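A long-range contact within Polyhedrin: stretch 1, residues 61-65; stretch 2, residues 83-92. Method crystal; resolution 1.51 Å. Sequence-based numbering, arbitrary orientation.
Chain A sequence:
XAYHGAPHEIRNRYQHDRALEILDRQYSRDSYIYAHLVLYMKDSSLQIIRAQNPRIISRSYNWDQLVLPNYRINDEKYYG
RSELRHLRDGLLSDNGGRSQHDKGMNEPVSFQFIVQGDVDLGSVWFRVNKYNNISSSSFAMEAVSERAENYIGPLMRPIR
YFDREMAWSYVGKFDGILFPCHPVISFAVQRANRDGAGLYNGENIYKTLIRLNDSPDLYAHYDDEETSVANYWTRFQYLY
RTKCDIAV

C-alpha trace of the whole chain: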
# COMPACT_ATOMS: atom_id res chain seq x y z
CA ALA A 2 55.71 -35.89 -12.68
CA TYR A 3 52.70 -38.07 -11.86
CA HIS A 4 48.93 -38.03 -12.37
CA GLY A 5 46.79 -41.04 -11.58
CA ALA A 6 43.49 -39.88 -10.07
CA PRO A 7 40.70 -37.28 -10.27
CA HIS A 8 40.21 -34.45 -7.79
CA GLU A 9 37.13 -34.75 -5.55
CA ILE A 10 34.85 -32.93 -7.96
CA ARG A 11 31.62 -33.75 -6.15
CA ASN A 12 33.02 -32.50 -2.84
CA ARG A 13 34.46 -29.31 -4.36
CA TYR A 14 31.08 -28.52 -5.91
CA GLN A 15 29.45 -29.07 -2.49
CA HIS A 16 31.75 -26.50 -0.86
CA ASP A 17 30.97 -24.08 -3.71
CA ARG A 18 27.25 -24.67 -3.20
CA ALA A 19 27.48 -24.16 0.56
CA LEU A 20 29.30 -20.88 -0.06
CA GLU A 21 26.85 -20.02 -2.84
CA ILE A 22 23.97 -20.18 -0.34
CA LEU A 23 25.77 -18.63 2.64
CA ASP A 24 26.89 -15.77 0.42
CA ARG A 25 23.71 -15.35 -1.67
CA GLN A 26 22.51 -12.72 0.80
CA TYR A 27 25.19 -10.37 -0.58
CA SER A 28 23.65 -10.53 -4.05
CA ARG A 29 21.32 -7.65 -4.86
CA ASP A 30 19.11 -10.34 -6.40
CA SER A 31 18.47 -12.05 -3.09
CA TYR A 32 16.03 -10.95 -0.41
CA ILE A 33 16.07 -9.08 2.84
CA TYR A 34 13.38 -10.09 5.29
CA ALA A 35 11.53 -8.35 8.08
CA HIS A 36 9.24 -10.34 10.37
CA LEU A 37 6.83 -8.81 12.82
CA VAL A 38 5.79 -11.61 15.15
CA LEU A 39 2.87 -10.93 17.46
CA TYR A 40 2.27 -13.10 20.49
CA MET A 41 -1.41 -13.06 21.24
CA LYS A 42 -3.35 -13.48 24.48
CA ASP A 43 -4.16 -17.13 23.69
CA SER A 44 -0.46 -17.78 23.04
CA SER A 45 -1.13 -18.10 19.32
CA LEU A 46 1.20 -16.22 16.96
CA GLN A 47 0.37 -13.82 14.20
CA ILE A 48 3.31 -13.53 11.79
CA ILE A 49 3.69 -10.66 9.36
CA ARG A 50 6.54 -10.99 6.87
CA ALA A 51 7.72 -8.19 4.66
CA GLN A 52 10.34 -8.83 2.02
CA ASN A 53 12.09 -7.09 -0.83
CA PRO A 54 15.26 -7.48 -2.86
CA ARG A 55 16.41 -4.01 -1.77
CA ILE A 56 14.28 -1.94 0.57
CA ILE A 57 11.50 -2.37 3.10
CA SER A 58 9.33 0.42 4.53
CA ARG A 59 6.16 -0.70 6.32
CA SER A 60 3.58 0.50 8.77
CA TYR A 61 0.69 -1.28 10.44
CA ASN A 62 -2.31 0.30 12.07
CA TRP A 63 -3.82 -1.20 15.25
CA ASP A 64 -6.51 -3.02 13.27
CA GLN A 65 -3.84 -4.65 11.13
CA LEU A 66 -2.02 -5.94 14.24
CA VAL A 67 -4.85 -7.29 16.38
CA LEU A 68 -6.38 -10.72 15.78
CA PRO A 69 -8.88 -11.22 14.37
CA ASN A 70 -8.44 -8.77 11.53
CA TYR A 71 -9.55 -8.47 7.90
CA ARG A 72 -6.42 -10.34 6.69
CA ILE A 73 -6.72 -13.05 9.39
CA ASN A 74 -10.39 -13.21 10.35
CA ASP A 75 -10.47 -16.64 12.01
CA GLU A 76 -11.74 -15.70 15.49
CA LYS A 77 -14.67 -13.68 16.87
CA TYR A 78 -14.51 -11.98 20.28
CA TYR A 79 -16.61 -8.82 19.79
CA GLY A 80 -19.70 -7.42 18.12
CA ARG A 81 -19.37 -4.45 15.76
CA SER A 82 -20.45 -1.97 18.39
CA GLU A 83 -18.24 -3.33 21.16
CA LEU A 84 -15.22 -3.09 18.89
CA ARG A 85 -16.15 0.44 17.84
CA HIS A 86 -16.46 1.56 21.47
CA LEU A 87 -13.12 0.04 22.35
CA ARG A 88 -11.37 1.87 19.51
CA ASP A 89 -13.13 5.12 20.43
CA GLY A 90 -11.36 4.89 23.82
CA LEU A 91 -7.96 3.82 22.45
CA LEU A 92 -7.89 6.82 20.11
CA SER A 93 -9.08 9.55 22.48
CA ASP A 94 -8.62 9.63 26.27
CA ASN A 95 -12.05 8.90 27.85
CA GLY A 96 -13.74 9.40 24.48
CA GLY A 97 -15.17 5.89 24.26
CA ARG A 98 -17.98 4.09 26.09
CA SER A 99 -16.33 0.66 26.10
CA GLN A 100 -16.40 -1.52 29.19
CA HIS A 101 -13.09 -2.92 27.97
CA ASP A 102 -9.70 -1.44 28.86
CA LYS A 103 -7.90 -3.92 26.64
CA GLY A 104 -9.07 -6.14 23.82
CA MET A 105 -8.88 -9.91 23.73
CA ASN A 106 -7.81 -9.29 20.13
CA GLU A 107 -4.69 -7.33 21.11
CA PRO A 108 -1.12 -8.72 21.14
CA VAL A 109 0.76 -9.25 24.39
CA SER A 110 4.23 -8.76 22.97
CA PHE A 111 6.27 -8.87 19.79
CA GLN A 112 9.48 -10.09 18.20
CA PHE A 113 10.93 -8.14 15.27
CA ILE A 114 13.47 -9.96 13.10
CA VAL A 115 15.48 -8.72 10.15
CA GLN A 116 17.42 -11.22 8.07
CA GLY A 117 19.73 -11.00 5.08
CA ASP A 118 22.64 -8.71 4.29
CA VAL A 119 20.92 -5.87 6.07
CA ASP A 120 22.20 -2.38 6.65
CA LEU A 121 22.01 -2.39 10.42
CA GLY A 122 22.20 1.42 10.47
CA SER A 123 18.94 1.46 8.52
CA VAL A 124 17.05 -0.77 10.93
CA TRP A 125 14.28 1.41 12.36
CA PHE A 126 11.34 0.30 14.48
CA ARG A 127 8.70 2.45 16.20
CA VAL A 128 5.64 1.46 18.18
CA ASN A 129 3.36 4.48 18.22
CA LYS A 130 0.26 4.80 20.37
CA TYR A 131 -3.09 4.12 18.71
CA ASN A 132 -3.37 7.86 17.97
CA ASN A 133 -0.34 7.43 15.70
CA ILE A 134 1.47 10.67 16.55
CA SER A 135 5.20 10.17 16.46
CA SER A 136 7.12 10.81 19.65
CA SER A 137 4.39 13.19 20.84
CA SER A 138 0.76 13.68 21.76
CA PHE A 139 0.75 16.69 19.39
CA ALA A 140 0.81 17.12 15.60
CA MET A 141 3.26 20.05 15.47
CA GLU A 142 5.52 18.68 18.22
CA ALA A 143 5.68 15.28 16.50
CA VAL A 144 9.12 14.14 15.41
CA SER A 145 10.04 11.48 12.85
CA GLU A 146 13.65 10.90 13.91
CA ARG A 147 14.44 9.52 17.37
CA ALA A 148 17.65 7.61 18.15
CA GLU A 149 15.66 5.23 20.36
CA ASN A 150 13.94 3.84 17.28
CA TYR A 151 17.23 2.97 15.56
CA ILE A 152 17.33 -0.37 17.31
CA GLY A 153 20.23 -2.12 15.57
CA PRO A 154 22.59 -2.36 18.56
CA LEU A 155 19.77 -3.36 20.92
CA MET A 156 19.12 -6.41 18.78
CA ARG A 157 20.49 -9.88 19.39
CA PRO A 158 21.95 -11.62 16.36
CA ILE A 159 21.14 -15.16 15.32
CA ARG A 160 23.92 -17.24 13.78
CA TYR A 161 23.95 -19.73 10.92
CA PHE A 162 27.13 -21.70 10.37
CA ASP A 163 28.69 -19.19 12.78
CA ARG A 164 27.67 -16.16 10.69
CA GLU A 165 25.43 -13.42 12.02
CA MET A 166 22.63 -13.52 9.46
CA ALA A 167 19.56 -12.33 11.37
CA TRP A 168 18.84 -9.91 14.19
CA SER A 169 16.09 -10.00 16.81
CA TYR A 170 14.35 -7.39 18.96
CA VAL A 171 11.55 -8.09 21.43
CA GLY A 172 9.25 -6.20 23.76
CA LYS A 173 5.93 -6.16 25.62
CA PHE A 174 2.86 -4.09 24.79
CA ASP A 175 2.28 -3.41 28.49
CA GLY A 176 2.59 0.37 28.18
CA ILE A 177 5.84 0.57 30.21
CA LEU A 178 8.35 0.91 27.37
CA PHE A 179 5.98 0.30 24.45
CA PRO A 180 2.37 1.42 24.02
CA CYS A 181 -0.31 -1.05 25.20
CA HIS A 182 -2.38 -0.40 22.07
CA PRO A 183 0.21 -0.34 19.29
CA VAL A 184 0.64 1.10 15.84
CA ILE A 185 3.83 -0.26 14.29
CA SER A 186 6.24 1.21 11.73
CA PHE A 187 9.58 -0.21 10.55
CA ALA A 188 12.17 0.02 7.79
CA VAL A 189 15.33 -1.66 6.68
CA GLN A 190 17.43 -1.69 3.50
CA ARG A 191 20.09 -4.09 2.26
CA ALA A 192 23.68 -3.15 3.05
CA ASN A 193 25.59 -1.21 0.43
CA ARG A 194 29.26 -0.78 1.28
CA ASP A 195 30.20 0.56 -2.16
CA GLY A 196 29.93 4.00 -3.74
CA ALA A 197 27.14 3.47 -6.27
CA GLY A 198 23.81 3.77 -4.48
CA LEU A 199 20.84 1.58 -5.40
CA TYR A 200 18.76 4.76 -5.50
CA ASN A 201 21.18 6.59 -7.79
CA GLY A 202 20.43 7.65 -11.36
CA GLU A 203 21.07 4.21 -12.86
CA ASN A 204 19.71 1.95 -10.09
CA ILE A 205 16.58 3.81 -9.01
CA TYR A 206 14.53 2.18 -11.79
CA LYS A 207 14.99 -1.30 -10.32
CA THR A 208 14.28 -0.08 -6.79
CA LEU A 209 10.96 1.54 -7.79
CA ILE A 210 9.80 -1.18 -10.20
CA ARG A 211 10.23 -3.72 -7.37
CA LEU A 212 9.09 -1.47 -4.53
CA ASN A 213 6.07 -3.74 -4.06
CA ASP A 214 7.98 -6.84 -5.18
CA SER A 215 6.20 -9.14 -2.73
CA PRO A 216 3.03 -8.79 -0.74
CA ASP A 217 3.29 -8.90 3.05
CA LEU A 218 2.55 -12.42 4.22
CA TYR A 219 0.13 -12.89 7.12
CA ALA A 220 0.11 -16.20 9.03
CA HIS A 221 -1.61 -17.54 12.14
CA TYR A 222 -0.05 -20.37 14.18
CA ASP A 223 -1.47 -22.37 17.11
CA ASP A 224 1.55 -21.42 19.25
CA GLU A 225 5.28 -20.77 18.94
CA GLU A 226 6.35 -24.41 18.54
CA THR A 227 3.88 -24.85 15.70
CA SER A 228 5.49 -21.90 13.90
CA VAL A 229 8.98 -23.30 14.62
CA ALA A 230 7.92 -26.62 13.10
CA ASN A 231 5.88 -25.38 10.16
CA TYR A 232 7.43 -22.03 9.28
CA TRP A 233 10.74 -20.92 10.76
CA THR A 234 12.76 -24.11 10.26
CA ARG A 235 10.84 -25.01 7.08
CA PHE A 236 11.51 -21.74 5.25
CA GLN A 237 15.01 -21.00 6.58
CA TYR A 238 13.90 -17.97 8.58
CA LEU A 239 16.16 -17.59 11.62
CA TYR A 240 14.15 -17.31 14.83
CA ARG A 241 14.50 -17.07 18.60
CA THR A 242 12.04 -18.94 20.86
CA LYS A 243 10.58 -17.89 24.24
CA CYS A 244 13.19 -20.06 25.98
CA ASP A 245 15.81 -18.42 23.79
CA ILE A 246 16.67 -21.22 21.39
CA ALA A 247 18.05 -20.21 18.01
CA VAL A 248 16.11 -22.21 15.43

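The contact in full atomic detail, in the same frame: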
# COMPACT_ATOMS: atom_id res chain seq x y z
N TYR A 61 1.87 -0.49 10.15
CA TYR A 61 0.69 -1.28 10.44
C TYR A 61 -0.15 -0.54 11.46
O TYR A 61 0.34 -0.14 12.52
CB TYR A 61 1.09 -2.67 10.92
CG TYR A 61 1.97 -3.37 9.92
CD1 TYR A 61 1.42 -4.13 8.89
CD2 TYR A 61 3.35 -3.25 9.98
CE1 TYR A 61 2.24 -4.75 7.95
CE2 TYR A 61 4.17 -3.87 9.06
CZ TYR A 61 3.61 -4.61 8.04
OH TYR A 61 4.44 -5.22 7.12
N ASN A 62 -1.40 -0.31 11.13
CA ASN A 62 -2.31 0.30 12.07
C ASN A 62 -2.78 -0.75 13.07
O ASN A 62 -2.60 -1.95 12.84
CB ASN A 62 -3.50 0.93 11.33
CG ASN A 62 -4.26 1.89 12.20
OD1 ASN A 62 -3.73 2.42 13.17
ND2 ASN A 62 -5.52 2.12 11.85
N TRP A 63 -3.36 -0.31 14.18
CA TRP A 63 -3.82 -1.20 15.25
C TRP A 63 -4.69 -2.34 14.72
O TRP A 63 -4.55 -3.49 15.14
CB TRP A 63 -4.59 -0.38 16.29
CG TRP A 63 -5.13 -1.14 17.47
CD1 TRP A 63 -4.48 -1.40 18.65
CD2 TRP A 63 -6.43 -1.69 17.61
NE1 TRP A 63 -5.30 -2.09 19.50
CE2 TRP A 63 -6.51 -2.29 18.89
CE3 TRP A 63 -7.56 -1.75 16.77
CZ2 TRP A 63 -7.66 -2.93 19.35
CZ3 TRP A 63 -8.70 -2.38 17.23
CH2 TRP A 63 -8.74 -2.97 18.51
N ASP A 64 -5.58 -2.03 13.78
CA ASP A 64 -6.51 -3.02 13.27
C ASP A 64 -5.85 -3.96 12.25
O ASP A 64 -6.48 -4.91 11.77
CB ASP A 64 -7.76 -2.36 12.68
CG ASP A 64 -7.50 -1.69 11.34
OD1 ASP A 64 -6.40 -1.14 11.14
OD2 ASP A 64 -8.41 -1.73 10.47
N GLN A 65 -4.59 -3.72 11.94
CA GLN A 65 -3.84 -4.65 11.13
C GLN A 65 -2.90 -5.50 11.98
O GLN A 65 -2.24 -6.39 11.46
CB GLN A 65 -3.07 -3.89 10.04
CG GLN A 65 -4.00 -3.05 9.18
CD GLN A 65 -3.25 -2.05 8.32
OE1 GLN A 65 -2.26 -1.46 8.75
NE2 GLN A 65 -3.71 -1.87 7.10
N GLU A 83 -19.23 -3.16 20.10
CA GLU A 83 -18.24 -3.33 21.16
C GLU A 83 -16.87 -2.94 20.65
O GLU A 83 -16.11 -2.26 21.35
CB GLU A 83 -18.20 -4.78 21.65
CG GLU A 83 -19.28 -5.14 22.64
CD GLU A 83 -20.67 -5.16 22.03
OE1 GLU A 83 -20.77 -5.21 20.78
OE2 GLU A 83 -21.66 -5.13 22.80
N LEU A 84 -16.54 -3.37 19.43
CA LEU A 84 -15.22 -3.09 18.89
C LEU A 84 -15.10 -1.59 18.62
O LEU A 84 -14.05 -1.00 18.87
CB LEU A 84 -14.95 -3.89 17.61
CG LEU A 84 -13.58 -3.71 16.94
CD1 LEU A 84 -12.41 -3.96 17.91
CD2 LEU A 84 -13.45 -4.63 15.74
N ARG A 85 -16.17 -0.99 18.13
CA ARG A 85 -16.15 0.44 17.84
C ARG A 85 -15.87 1.23 19.13
O ARG A 85 -15.06 2.16 19.15
CB ARG A 85 -17.46 0.90 17.22
CG ARG A 85 -17.65 2.41 17.26
CD ARG A 85 -18.89 2.87 16.53
NE ARG A 85 -18.91 4.33 16.41
CZ ARG A 85 -19.93 5.02 15.91
NH1 ARG A 85 -21.01 4.40 15.50
NH2 ARG A 85 -19.86 6.35 15.83
N HIS A 86 -16.57 0.86 20.19
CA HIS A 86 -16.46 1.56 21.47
C HIS A 86 -15.05 1.47 22.01
O HIS A 86 -14.50 2.44 22.55
CB HIS A 86 -17.42 0.95 22.49
CG HIS A 86 -18.86 1.05 22.11
ND1 HIS A 86 -19.33 1.93 21.15
CD2 HIS A 86 -19.95 0.37 22.55
CE1 HIS A 86 -20.64 1.78 21.02
NE2 HIS A 86 -21.04 0.85 21.86
N LEU A 87 -14.48 0.28 21.90
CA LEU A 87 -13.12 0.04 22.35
C LEU A 87 -12.16 1.00 21.64
O LEU A 87 -11.38 1.71 22.28
CB LEU A 87 -12.75 -1.42 22.06
CG LEU A 87 -11.27 -1.76 22.29
CD1 LEU A 87 -10.87 -1.42 23.72
CD2 LEU A 87 -11.01 -3.21 21.94
N ARG A 88 -12.26 1.05 20.31
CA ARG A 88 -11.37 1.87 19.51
C ARG A 88 -11.55 3.34 19.83
O ARG A 88 -10.57 4.06 19.93
CB ARG A 88 -11.60 1.62 18.03
CG ARG A 88 -11.13 0.25 17.59
CD ARG A 88 -11.52 -0.02 16.15
NE ARG A 88 -10.54 0.52 15.20
CZ ARG A 88 -10.58 0.31 13.89
NH1 ARG A 88 -11.56 -0.42 13.35
NH2 ARG A 88 -9.64 0.83 13.12
N ASP A 89 -12.81 3.76 20.00
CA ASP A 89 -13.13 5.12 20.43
C ASP A 89 -12.25 5.51 21.63
O ASP A 89 -11.64 6.58 21.63
CB ASP A 89 -14.62 5.24 20.81
CG ASP A 89 -15.56 5.19 19.60
OD1 ASP A 89 -15.08 5.28 18.45
OD2 ASP A 89 -16.79 5.07 19.81
N GLY A 90 -12.17 4.64 22.63
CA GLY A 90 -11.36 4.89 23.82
C GLY A 90 -9.85 4.83 23.59
O GLY A 90 -9.09 5.58 24.21
N LEU A 91 -9.40 3.94 22.72
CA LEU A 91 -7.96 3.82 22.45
C LEU A 91 -7.43 5.02 21.68
O LEU A 91 -6.26 5.37 21.79
CB LEU A 91 -7.63 2.52 21.69
CG LEU A 91 -8.18 1.21 22.27
CD1 LEU A 91 -7.70 -0.01 21.44
CD2 LEU A 91 -7.80 1.05 23.74
N LEU A 92 -8.30 5.64 20.88
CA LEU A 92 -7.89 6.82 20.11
C LEU A 92 -7.85 8.09 20.96
O LEU A 92 -6.91 8.88 20.85
CB LEU A 92 -8.82 7.02 18.93
CG LEU A 92 -8.56 8.24 18.05
CD1 LEU A 92 -7.13 8.22 17.51
CD2 LEU A 92 -9.59 8.25 16.91

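No hydrogen bond joins these two stretches, although an aspartate, an asparagine and an arginine meet where they touch. The contact rests instead on one large aromatic ring, that of Trp-63, and on a single long salt bridge. The backbones stay well apart: the nearest CA atoms, those of Trp-63 and Arg-88, are 9.2 Å from each other, so side chains must span the gap.

Trp-63 suits this role because its indole is long and flat enough to reach several residues at once. The CA-to-CB bond of Trp-63 points toward the helix, chi1 is in the t well, and the six-membered portion of the ring meets residues spaced at three- and four-residue intervals, which a helix brings to one side. CZ2 of Trp-63 lies 3.6 Å from CD1 of Leu-91, while CH2 of Trp-63 is 3.8 Å from CD1 of Leu-84, which sits at the ring edge, and 4.1 Å from CD2 of Leu-87. The branched leucines offer methyl groups that pack against the ring without demanding polar partners. The one polar atom of the indole, NE1, is hydrogen-bonded elsewhere in the structure.

Arg-88 serves in two ways. Its CA-to-CB bond points sideways, yet its end comes nearer to the loop. Along the way its aliphatic part packs on the indole, with CG of Arg-88 3.6 Å from CZ3 of Trp-63. The guanidinium then reaches Asp-64, whose CB lies over one face of it, 3.7 Å from NH2 of Arg-88. The salt bridge, between OD2 of Asp-64 and NH2 of Arg-88, is 3.9 Å long, so charge attraction operates without close pairing.

The loop is braced from within: the backbone N of Asn-62 donates to OE1 of Gln-65 at 2.8 Å, and N of Gln-65 returns a bond to O of Asn-62, also at 2.8 Å.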